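Local coordinates for protein xyloglucan-specific endo-beta-1,4-glucanase BoGH9A (Bacteroides ovatus, PDB 6DHT) that cleaves internal beta-1,4-glucosidic linkages in the backbone of xyloglucan, releasing xyloglucan oligosaccharides, at residues K174-S179 with L222-T227; G184-I189 with W553-V558; F271-A276 with F343-E348; P423-Y428 with A467-D472. One frame throughout, in Å; residues are numbered along the deposited sequence.

Contact 1 (K174-S179 with L222-T227); sequences KYIVNS and LDWMLT
Lys174 reaches Trp224 through a chain that is straight at chi2 and bent at chi3 (-57°), a bend that carries CE over the indole; Trp224 in turn holds CG anti to its backbone N (chi1 165°), which sets the indole out toward the lysine. The setting is the (alpha/alpha)6 barrel of the family 9 glycoside hydrolases: strand 174-175 leads straight into helix 176-192, with Tyr175 at the N-cap position, and Trp224 stands late in helix 213-226. The lysine lies over one face of the ring in two places. Near the backbone its CB rests 3.5 Å from CH2 of Trp224, while farther out CE makes a CH-pi contact with the five-membered ring. NZ of Lys174 sits 3.8 Å from the centroid of that same ring and 25° off its normal, which makes the pair cation-pi. The ammonium group also has a salt bridge to Asp140 and hydrogen bonds to the carbonyls of Ser162 and Lys164, so the buried charge is probably compensated by oxygens as well as by the indole. Ile176 adds an apolar contact: its CD1 meets CH2 of Trp224 obliquely at 3.8 Å and also touches CG of Met225. Tyr175 starts off away from Trp224, and its OH bonds to Asp171, the predicted nucleophile, which places the packing next to the probable catalytic centre. Ser179 OG approaches the ring edge in its plane, 3.7 Å from CZ3 of Trp224, and donates to Tyr175 O at 2.9 Å, while Ser179 N reaches that oxygen from the opposite face of the carbonyl plane.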
# COMPACT_ATOMS: atom_id res chain seq x y z
N LYS A 174 7.96 -12.10 -8.83
CA LYS A 174 6.54 -12.09 -8.42
C LYS A 174 6.43 -12.94 -7.17
O LYS A 174 6.83 -14.10 -7.19
CB LYS A 174 5.66 -12.64 -9.53
CG LYS A 174 5.89 -11.94 -10.86
CD LYS A 174 4.93 -12.33 -11.95
CE LYS A 174 4.95 -13.82 -12.22
NZ LYS A 174 4.27 -14.16 -13.49
N TYR A 175 5.88 -12.39 -6.10
CA TYR A 175 5.92 -13.03 -4.79
C TYR A 175 4.51 -13.19 -4.22
O TYR A 175 3.75 -12.22 -4.15
CB TYR A 175 6.70 -12.17 -3.82
CG TYR A 175 8.11 -11.76 -4.26
CD1 TYR A 175 8.30 -10.74 -5.19
CD2 TYR A 175 9.26 -12.35 -3.72
CE1 TYR A 175 9.57 -10.32 -5.58
CE2 TYR A 175 10.53 -11.95 -4.11
CZ TYR A 175 10.69 -10.93 -5.04
OH TYR A 175 11.96 -10.51 -5.42
N ILE A 176 4.15 -14.40 -3.79
CA ILE A 176 2.80 -14.67 -3.31
C ILE A 176 2.48 -13.95 -1.99
O ILE A 176 1.39 -13.40 -1.81
CB ILE A 176 2.58 -16.20 -3.16
CG1 ILE A 176 2.45 -16.88 -4.53
CG2 ILE A 176 1.32 -16.47 -2.35
CD1 ILE A 176 1.21 -16.52 -5.33
N VAL A 177 3.42 -13.93 -1.06
CA VAL A 177 3.17 -13.28 0.22
C VAL A 177 2.86 -11.81 0.00
O VAL A 177 1.82 -11.29 0.46
CB VAL A 177 4.33 -13.49 1.19
CG1 VAL A 177 4.28 -12.53 2.37
CG2 VAL A 177 4.34 -14.94 1.67
N ASN A 178 3.74 -11.13 -0.72
CA ASN A 178 3.59 -9.69 -0.82
C ASN A 178 2.39 -9.32 -1.69
O ASN A 178 1.65 -8.38 -1.36
CB ASN A 178 4.85 -9.07 -1.39
CG ASN A 178 4.95 -7.61 -1.06
OD1 ASN A 178 4.69 -7.21 0.07
ND2 ASN A 178 5.27 -6.81 -2.06
N SER A 179 2.15 -10.04 -2.77
CA SER A 179 1.04 -9.64 -3.63
C SER A 179 -0.31 -10.04 -3.03
O SER A 179 -1.28 -9.30 -3.19
CB SER A 179 1.22 -10.13 -5.07
OG SER A 179 1.13 -11.52 -5.17
N LEU A 222 -4.54 -11.94 -9.16
CA LEU A 222 -5.21 -13.14 -8.66
C LEU A 222 -5.14 -14.30 -9.66
O LEU A 222 -4.95 -15.46 -9.27
CB LEU A 222 -6.66 -12.85 -8.32
CG LEU A 222 -6.86 -11.94 -7.10
CD1 LEU A 222 -8.29 -11.33 -7.05
CD2 LEU A 222 -6.50 -12.66 -5.78
N ASP A 223 -5.31 -13.98 -10.94
CA ASP A 223 -5.29 -15.01 -11.97
C ASP A 223 -3.92 -15.68 -12.01
O ASP A 223 -3.81 -16.91 -12.10
CB ASP A 223 -5.62 -14.41 -13.32
CG ASP A 223 -6.07 -15.43 -14.33
OD1 ASP A 223 -6.61 -16.48 -13.92
OD2 ASP A 223 -5.90 -15.16 -15.54
N TRP A 224 -2.85 -14.88 -11.92
CA TRP A 224 -1.52 -15.46 -11.78
C TRP A 224 -1.40 -16.31 -10.50
O TRP A 224 -0.85 -17.42 -10.53
CB TRP A 224 -0.42 -14.38 -11.80
CG TRP A 224 0.85 -14.95 -11.30
CD1 TRP A 224 1.57 -15.93 -11.90
CD2 TRP A 224 1.51 -14.66 -10.06
NE1 TRP A 224 2.66 -16.24 -11.13
CE2 TRP A 224 2.63 -15.50 -9.99
CE3 TRP A 224 1.27 -13.77 -9.01
CZ2 TRP A 224 3.51 -15.46 -8.91
CZ3 TRP A 224 2.14 -13.74 -7.95
CH2 TRP A 224 3.24 -14.57 -7.90
N MET A 225 -1.88 -15.80 -9.37
CA MET A 225 -1.75 -16.51 -8.10
C MET A 225 -2.31 -17.93 -8.17
O MET A 225 -1.71 -18.85 -7.62
CB MET A 225 -2.43 -15.73 -6.97
CG MET A 225 -1.75 -14.44 -6.62
SD MET A 225 -2.53 -13.59 -5.23
CE MET A 225 -1.82 -14.47 -3.86
N LEU A 226 -3.44 -18.10 -8.84
CA LEU A 226 -4.04 -19.43 -9.03
C LEU A 226 -3.03 -20.44 -9.61
O LEU A 226 -3.04 -21.61 -9.23
CB LEU A 226 -5.28 -19.34 -9.91
CG LEU A 226 -6.47 -18.62 -9.29
CD1 LEU A 226 -7.54 -18.46 -10.34
CD2 LEU A 226 -7.06 -19.40 -8.12
N THR A 227 -2.17 -19.97 -10.51
CA THR A 227 -1.19 -20.84 -11.17
C THR A 227 -0.02 -21.24 -10.26
O THR A 227 0.80 -22.10 -10.62
CB THR A 227 -0.60 -20.21 -12.45
OG1 THR A 227 0.34 -19.18 -12.13
CG2 THR A 227 -1.71 -19.67 -13.35

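Contact 2 (G184-I189 with W553-V558)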
# COMPACT_ATOMS: atom_id res chain seq x y z
N GLY A 184 -5.08 -8.06 -0.39
CA GLY A 184 -5.88 -8.16 0.82
C GLY A 184 -6.16 -6.80 1.46
O GLY A 184 -7.27 -6.55 1.93
N LEU A 185 -5.15 -5.94 1.45
CA LEU A 185 -5.29 -4.60 2.01
C LEU A 185 -6.20 -3.74 1.13
O LEU A 185 -7.13 -3.11 1.63
CB LEU A 185 -3.91 -3.94 2.17
CG LEU A 185 -3.95 -2.50 2.71
CD1 LEU A 185 -4.63 -2.42 4.06
CD2 LEU A 185 -2.54 -1.96 2.78
N MET A 186 -5.96 -3.73 -0.18
CA MET A 186 -6.75 -2.89 -1.07
C MET A 186 -8.20 -3.34 -1.08
O MET A 186 -9.11 -2.51 -1.09
CB MET A 186 -6.16 -2.82 -2.47
CG MET A 186 -4.83 -2.07 -2.49
SD MET A 186 -4.10 -1.90 -4.12
CE MET A 186 -3.45 -3.52 -4.37
N GLN A 187 -8.41 -4.65 -1.07
CA GLN A 187 -9.78 -5.19 -1.05
C GLN A 187 -10.47 -4.99 0.29
O GLN A 187 -11.71 -5.03 0.37
CB GLN A 187 -9.78 -6.67 -1.52
CG GLN A 187 -9.52 -6.75 -3.02
CD GLN A 187 -9.69 -8.11 -3.69
OE1 GLN A 187 -9.81 -8.15 -4.91
NE2 GLN A 187 -9.63 -9.20 -2.94
N SER A 188 -9.72 -4.78 1.37
CA SER A 188 -10.34 -4.40 2.65
C SER A 188 -10.98 -3.01 2.49
O SER A 188 -12.13 -2.79 2.87
CB SER A 188 -9.30 -4.36 3.79
OG SER A 188 -8.72 -5.63 4.01
N ILE A 189 -10.26 -2.07 1.89
CA ILE A 189 -10.80 -0.72 1.74
C ILE A 189 -11.92 -0.71 0.68
O ILE A 189 -12.95 -0.01 0.83
CB ILE A 189 -9.65 0.31 1.45
CG1 ILE A 189 -8.98 0.76 2.77
CG2 ILE A 189 -10.13 1.55 0.73
CD1 ILE A 189 -8.32 -0.28 3.55
N TRP A 553 3.76 -1.08 -0.83
CA TRP A 553 3.82 0.32 -0.45
C TRP A 553 2.74 1.09 -1.20
O TRP A 553 2.05 1.92 -0.61
CB TRP A 553 5.23 0.88 -0.72
CG TRP A 553 6.27 0.21 0.12
CD1 TRP A 553 6.06 -0.64 1.14
CD2 TRP A 553 7.70 0.36 0.02
NE1 TRP A 553 7.23 -1.04 1.67
CE2 TRP A 553 8.27 -0.46 1.00
CE3 TRP A 553 8.54 1.09 -0.81
CZ2 TRP A 553 9.64 -0.56 1.20
CZ3 TRP A 553 9.91 1.00 -0.62
CH2 TRP A 553 10.45 0.17 0.37
N ASN A 554 2.54 0.78 -2.47
CA ASN A 554 1.43 1.39 -3.20
C ASN A 554 0.06 0.91 -2.73
O ASN A 554 -0.92 1.65 -2.84
CB ASN A 554 1.59 1.26 -4.70
CG ASN A 554 2.07 2.53 -5.30
OD1 ASN A 554 3.15 3.02 -4.95
ND2 ASN A 554 1.26 3.14 -6.14
N ALA A 555 -0.02 -0.31 -2.18
CA ALA A 555 -1.29 -0.80 -1.66
C ALA A 555 -1.71 0.08 -0.50
O ALA A 555 -2.88 0.43 -0.37
CB ALA A 555 -1.17 -2.24 -1.21
N ALA A 556 -0.75 0.45 0.34
CA ALA A 556 -1.00 1.36 1.46
C ALA A 556 -1.48 2.71 0.97
O ALA A 556 -2.40 3.31 1.51
CB ALA A 556 0.24 1.51 2.32
N LEU A 557 -0.80 3.23 -0.05
CA LEU A 557 -1.22 4.51 -0.63
C LEU A 557 -2.61 4.45 -1.23
O LEU A 557 -3.41 5.35 -1.01
CB LEU A 557 -0.21 4.93 -1.70
CG LEU A 557 -0.47 6.24 -2.42
CD1 LEU A 557 -0.47 7.42 -1.44
CD2 LEU A 557 0.53 6.45 -3.54
N VAL A 558 -2.92 3.41 -1.98
CA VAL A 558 -4.29 3.26 -2.51
C VAL A 558 -5.29 3.20 -1.36
O VAL A 558 -6.34 3.85 -1.40
CB VAL A 558 -4.40 1.95 -3.32
CG1 VAL A 558 -5.87 1.57 -3.57
CG2 VAL A 558 -3.68 2.04 -4.65
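Met186 and Val558, with Leu185, Ala555 and Ala556 beside them, pack two almost parallel helices of the (alpha/alpha)6 barrel. The short segments run 8.8 Å apart with an angle of 7° between their N-to-C directions, and they bring an early helix of the glycosidase domain, 176-192, beside the last helix of the chain, 551-567. Contacts between side chains come first. Met186 carries most of them: CG stands 3.9 Å from CB of Ala555, and the chain, bent at chi3 (-77°), turns CE toward the same methyl. The methionine and Val558 side chains cross at about a right angle, with SD of Met186 3.9 Å from CG1 of Val558. Leu185 makes looser contacts, its CD2 being 4.2 Å from CB of Ala555.

A second group sets side chains against backbone, which the small alanines permit. CD2 of Leu185 lies 3.9 Å from N of Ala556, and CG of Met186 is 3.8 Å from O of Ala555. Polar bonding plays no part across the interface; no hydrogen bond links the two segments. Met186 also touches Phe115 of helix 105-117 and Met218 of helix 213-226, and Val558 touches Ala111, so further helices join the same apolar layer. Within helix 176-192, Ser188 OG donates to Gly184 O at 2.7 Å.

Contact 3 (F271-A276 with F343-E348)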
# COMPACT_ATOMS: atom_id res chain seq x y z
N PHE A 271 -2.41 -16.69 0.27
CA PHE A 271 -3.21 -17.14 -0.86
C PHE A 271 -4.64 -17.52 -0.42
O PHE A 271 -5.63 -17.11 -1.03
CB PHE A 271 -2.50 -18.36 -1.51
CG PHE A 271 -3.25 -19.01 -2.64
CD1 PHE A 271 -4.27 -19.88 -2.37
CD2 PHE A 271 -2.89 -18.80 -3.96
CE1 PHE A 271 -4.95 -20.52 -3.38
CE2 PHE A 271 -3.57 -19.43 -4.99
CZ PHE A 271 -4.61 -20.31 -4.71
N ALA A 272 -4.75 -18.31 0.65
CA ALA A 272 -6.05 -18.75 1.12
C ALA A 272 -6.91 -17.57 1.53
O ALA A 272 -8.07 -17.49 1.16
CB ALA A 272 -5.89 -19.73 2.26
N ALA A 273 -6.32 -16.64 2.27
CA ALA A 273 -7.07 -15.49 2.78
C ALA A 273 -7.58 -14.64 1.62
O ALA A 273 -8.74 -14.28 1.57
CB ALA A 273 -6.20 -14.67 3.69
N VAL A 274 -6.68 -14.29 0.70
CA VAL A 274 -7.07 -13.40 -0.39
C VAL A 274 -8.01 -14.08 -1.37
O VAL A 274 -8.88 -13.45 -1.94
CB VAL A 274 -5.84 -12.77 -1.06
CG1 VAL A 274 -5.18 -13.70 -2.05
CG2 VAL A 274 -6.19 -11.45 -1.73
N MET A 275 -7.88 -15.39 -1.53
CA MET A 275 -8.78 -16.09 -2.43
C MET A 275 -10.19 -16.23 -1.81
O MET A 275 -11.17 -16.02 -2.50
CB MET A 275 -8.18 -17.45 -2.83
CG MET A 275 -7.00 -17.30 -3.78
SD MET A 275 -7.53 -16.64 -5.35
CE MET A 275 -5.94 -16.33 -6.11
N ALA A 276 -10.24 -16.50 -0.52
CA ALA A 276 -11.52 -16.53 0.19
C ALA A 276 -12.19 -15.14 0.15
O ALA A 276 -13.39 -15.02 -0.12
CB ALA A 276 -11.31 -16.99 1.61
N PHE A 343 -4.76 -16.44 11.32
CA PHE A 343 -5.91 -15.65 11.78
C PHE A 343 -6.64 -15.01 10.62
O PHE A 343 -7.87 -15.08 10.51
CB PHE A 343 -5.48 -14.58 12.76
CG PHE A 343 -6.59 -13.67 13.18
CD1 PHE A 343 -7.58 -14.13 14.01
CD2 PHE A 343 -6.64 -12.34 12.76
CE1 PHE A 343 -8.60 -13.32 14.42
CE2 PHE A 343 -7.66 -11.52 13.16
CZ PHE A 343 -8.65 -12.01 14.00
N TRP A 344 -5.88 -14.38 9.73
CA TRP A 344 -6.49 -13.70 8.59
C TRP A 344 -7.19 -14.72 7.67
O TRP A 344 -8.37 -14.55 7.31
CB TRP A 344 -5.45 -12.83 7.84
CG TRP A 344 -6.01 -12.18 6.62
CD1 TRP A 344 -7.27 -11.71 6.45
CD2 TRP A 344 -5.34 -11.98 5.37
NE1 TRP A 344 -7.44 -11.23 5.17
CE2 TRP A 344 -6.26 -11.36 4.50
CE3 TRP A 344 -4.04 -12.24 4.92
CZ2 TRP A 344 -5.94 -11.04 3.18
CZ3 TRP A 344 -3.72 -11.90 3.60
CH2 TRP A 344 -4.67 -11.30 2.76
N ALA A 345 -6.49 -15.80 7.32
CA ALA A 345 -7.10 -16.82 6.48
C ALA A 345 -8.34 -17.48 7.08
O ALA A 345 -9.33 -17.63 6.40
CB ALA A 345 -6.07 -17.90 6.11
N ALA A 346 -8.25 -17.87 8.34
CA ALA A 346 -9.39 -18.53 8.98
C ALA A 346 -10.56 -17.56 9.03
O ALA A 346 -11.70 -17.95 8.80
CB ALA A 346 -9.01 -19.01 10.35
N SER A 347 -10.28 -16.28 9.33
CA SER A 347 -11.35 -15.27 9.37
C SER A 347 -12.04 -15.13 8.02
O SER A 347 -13.26 -15.19 7.92
CB SER A 347 -10.82 -13.92 9.85
OG SER A 347 -10.39 -13.98 11.19
N GLU A 348 -11.26 -14.99 6.94
CA GLU A 348 -11.84 -14.88 5.63
C GLU A 348 -12.64 -16.13 5.27
O GLU A 348 -13.68 -16.02 4.66
CB GLU A 348 -10.75 -14.62 4.57
CG GLU A 348 -10.01 -13.30 4.72
CD GLU A 348 -10.85 -12.07 4.33
OE1 GLU A 348 -12.06 -12.18 3.98
OE2 GLU A 348 -10.28 -10.95 4.39
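Trp344 lays one face of its indole on Ala273, whose CB stands 3.3 Å from the centroid of the six-membered ring and 12° off its normal, a CH-pi contact over the ring centre. The same tryptophan meets Val274 obliquely, and its NE1 donates to OE2 of Glu348 at 3.0 Å, on the anti lone pair of that oxygen. An alanine in place of Trp344 would probably leave the Ala273 methyl facing a gap and OE2 of Glu348 without its indole donor. Next comes Ala345, where the backbones are closest: its CA lies 3.9 Å from CA of Ala273. Such proximity, with segment axes 7.8 Å apart at a crossing angle of 29°, relies on alanines, and Ala272 adds a methyl contact with Ala345. One turn later Glu348 bends at chi2, its CG passing 3.5 Å from O of Ala273 and its CB touching CB of Ala276; OE1 forms a salt bridge with Arg280. Within the helical barrel, helix 265-281 is thus wedged between helix 339-353 and helix 213-226, where Met275 meets Leu222 and Met225, while helix 292-309 touches both partners through Phe271 and Ala346.

Contact 4 (P423-Y428 with A467-D472); sequences PFHAPY and AYRNMD
His425 and Arg469 cross with their flat groups 71° apart, a steeply inclined pairing and not a stack. The imidazole presents CD2 over one face of the guanidinium, 3.6 Å from NE of Arg469. The arginine is extended from CG to NE, and its aliphatic part passes the loop backbone, with CD 3.3 Å from O of His425. Its CB also meets CB of Ala426 at 3.8 Å, and Pro427, set at about a right angle to the arginine chain, touches CB of Arg469 through its CD.

Asn470 is turned obliquely to the Pro427 ring and directs its amide at the loop. Its OD1 accepts from N of Tyr428 at 3.1 Å with an N-H...O angle of 154°, and the donor is tilted somewhat from the carbonyl plane. The same oxygen lies 3.2 Å from CD of Pro427. ND2 of Asn470 bonds to Gln447 and to the carbonyl of Cys444, so both ends of the buried amide have partners. An alanine in place of Asn470 would probably leave N of Tyr428 without its acceptor and Gln447 without its amide mate, setting the loop freer to shift against helix 461-474.

Arg469 forms salt bridges to Glu30 and Glu420. Glu30 belongs to the N-terminal Ig-like domain, so the arginine couples that domain to the catalytic one. The chemistry implies an irregular loop fixed to a helix by one hydrogen bond, from the Tyr428 backbone to the Asn470 side chain, beside a buried arginine whose charge is probably balanced by one glutamate from each domain.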
# COMPACT_ATOMS: atom_id res chain seq x y z
N PRO A 423 6.25 19.11 15.58
CA PRO A 423 6.75 20.07 14.61
C PRO A 423 6.01 20.06 13.27
O PRO A 423 5.69 21.13 12.75
CB PRO A 423 8.21 19.68 14.43
CG PRO A 423 8.59 19.08 15.73
CD PRO A 423 7.34 18.35 16.20
N PHE A 424 5.66 18.87 12.77
CA PHE A 424 4.99 18.80 11.47
C PHE A 424 3.50 18.52 11.58
O PHE A 424 2.83 18.28 10.58
CB PHE A 424 5.72 17.81 10.56
CG PHE A 424 7.02 18.34 10.04
CD1 PHE A 424 7.03 19.33 9.08
CD2 PHE A 424 8.22 17.85 10.50
CE1 PHE A 424 8.22 19.86 8.63
CE2 PHE A 424 9.42 18.37 10.03
CZ PHE A 424 9.39 19.37 9.09
N HIS A 425 2.97 18.62 12.80
CA HIS A 425 1.54 18.56 13.06
C HIS A 425 0.90 17.25 12.55
O HIS A 425 -0.11 17.28 11.84
CB HIS A 425 0.82 19.79 12.48
CG HIS A 425 -0.40 20.19 13.25
ND1 HIS A 425 -0.32 20.88 14.45
CD2 HIS A 425 -1.72 20.00 13.01
CE1 HIS A 425 -1.54 21.10 14.91
NE2 HIS A 425 -2.41 20.58 14.06
N ALA A 426 1.51 16.13 12.87
CA ALA A 426 0.97 14.81 12.47
C ALA A 426 1.40 13.75 13.46
O ALA A 426 2.43 13.86 14.09
CB ALA A 426 1.44 14.40 11.07
N PRO A 427 0.61 12.67 13.57
CA PRO A 427 1.05 11.60 14.47
C PRO A 427 2.37 10.98 14.06
O PRO A 427 3.18 10.59 14.90
CB PRO A 427 -0.07 10.57 14.36
CG PRO A 427 -1.22 11.24 13.80
CD PRO A 427 -0.77 12.47 13.08
N TYR A 428 2.58 10.87 12.75
CA TYR A 428 3.80 10.31 12.20
C TYR A 428 4.88 11.37 12.01
O TYR A 428 4.60 12.47 11.53
CB TYR A 428 3.49 9.66 10.84
CG TYR A 428 4.75 9.15 10.17
CD1 TYR A 428 5.30 7.91 10.49
CD2 TYR A 428 5.46 9.94 9.27
CE1 TYR A 428 6.46 7.46 9.91
CE2 TYR A 428 6.63 9.49 8.69
CZ TYR A 428 7.14 8.26 9.02
OH TYR A 428 8.30 7.79 8.44
N ALA A 467 -5.67 11.08 10.37
CA ALA A 467 -5.35 10.34 9.16
C ALA A 467 -4.99 11.32 8.04
O ALA A 467 -4.02 11.10 7.32
CB ALA A 467 -6.50 9.46 8.76
N TYR A 468 -5.74 12.40 7.91
CA TYR A 468 -5.40 13.43 6.91
C TYR A 468 -4.05 14.08 7.21
O TYR A 468 -3.31 14.40 6.30
CB TYR A 468 -6.48 14.52 6.78
CG TYR A 468 -7.75 14.10 6.06
CD1 TYR A 468 -7.81 14.07 4.66
CD2 TYR A 468 -8.91 13.84 6.76
CE1 TYR A 468 -8.99 13.73 3.99
CE2 TYR A 468 -10.08 13.48 6.09
CZ TYR A 468 -10.12 13.45 4.72
OH TYR A 468 -11.30 13.09 4.09
N ARG A 469 -3.71 14.23 8.49
CA ARG A 469 -2.41 14.82 8.84
C ARG A 469 -1.26 13.96 8.32
O ARG A 469 -0.26 14.47 7.80
CB ARG A 469 -2.27 15.01 10.35
CG ARG A 469 -3.18 16.08 10.91
CD ARG A 469 -3.14 16.14 12.44
NE ARG A 469 -4.02 17.17 12.97
CZ ARG A 469 -4.44 17.22 14.23
NH1 ARG A 469 -4.06 16.29 15.11
NH2 ARG A 469 -5.23 18.19 14.63
N ASN A 470 -1.38 12.64 8.45
CA ASN A 470 -0.34 11.75 7.96
C ASN A 470 -0.25 11.78 6.44
O ASN A 470 0.85 11.69 5.88
CB ASN A 470 -0.57 10.30 8.43
CG ASN A 470 0.01 10.02 9.79
OD1 ASN A 470 0.39 10.94 10.51
ND2 ASN A 470 0.05 8.75 10.18
N MET A 471 -1.39 11.90 5.77
CA MET A 471 -1.36 12.11 4.32
C MET A 471 -0.64 13.42 3.94
O MET A 471 0.16 13.43 3.00
CB MET A 471 -2.77 12.02 3.69
CG MET A 471 -2.76 12.18 2.19
SD MET A 471 -1.77 10.89 1.32
CE MET A 471 -2.98 9.63 1.40
N ASP A 472 -0.92 14.51 4.66
CA ASP A 472 -0.24 15.77 4.39
C ASP A 472 1.28 15.58 4.48
O ASP A 472 2.03 16.19 3.71
CB ASP A 472 -0.66 16.81 5.41
CG ASP A 472 -2.01 17.46 5.09
OD1 ASP A 472 -2.78 17.02 4.22
OD2 ASP A 472 -2.31 18.49 5.74

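How the contacts relate
All four contacts are buried and none is a surface patch, but the centre of contact 2 is about 4 Å from the centre of the chain, those of the others about 16 to 18 Å. Contacts 1 and 2 share helix 176-192, and contact 3 touches both: CE of Met275 packs on CB of Met225 at 3.7 Å, and Trp344 meets Gly184. Contact 4 lies on the opposite side of the centre from contacts 1 and 3. The chemistry differs: contact 2, the most central, has only van der Waals packing, contact 3 relies on close-set alanines, one of them under an indole face, contact 1 buries a charge over a ring, and contact 4 alone has a hydrogen bond between its segments.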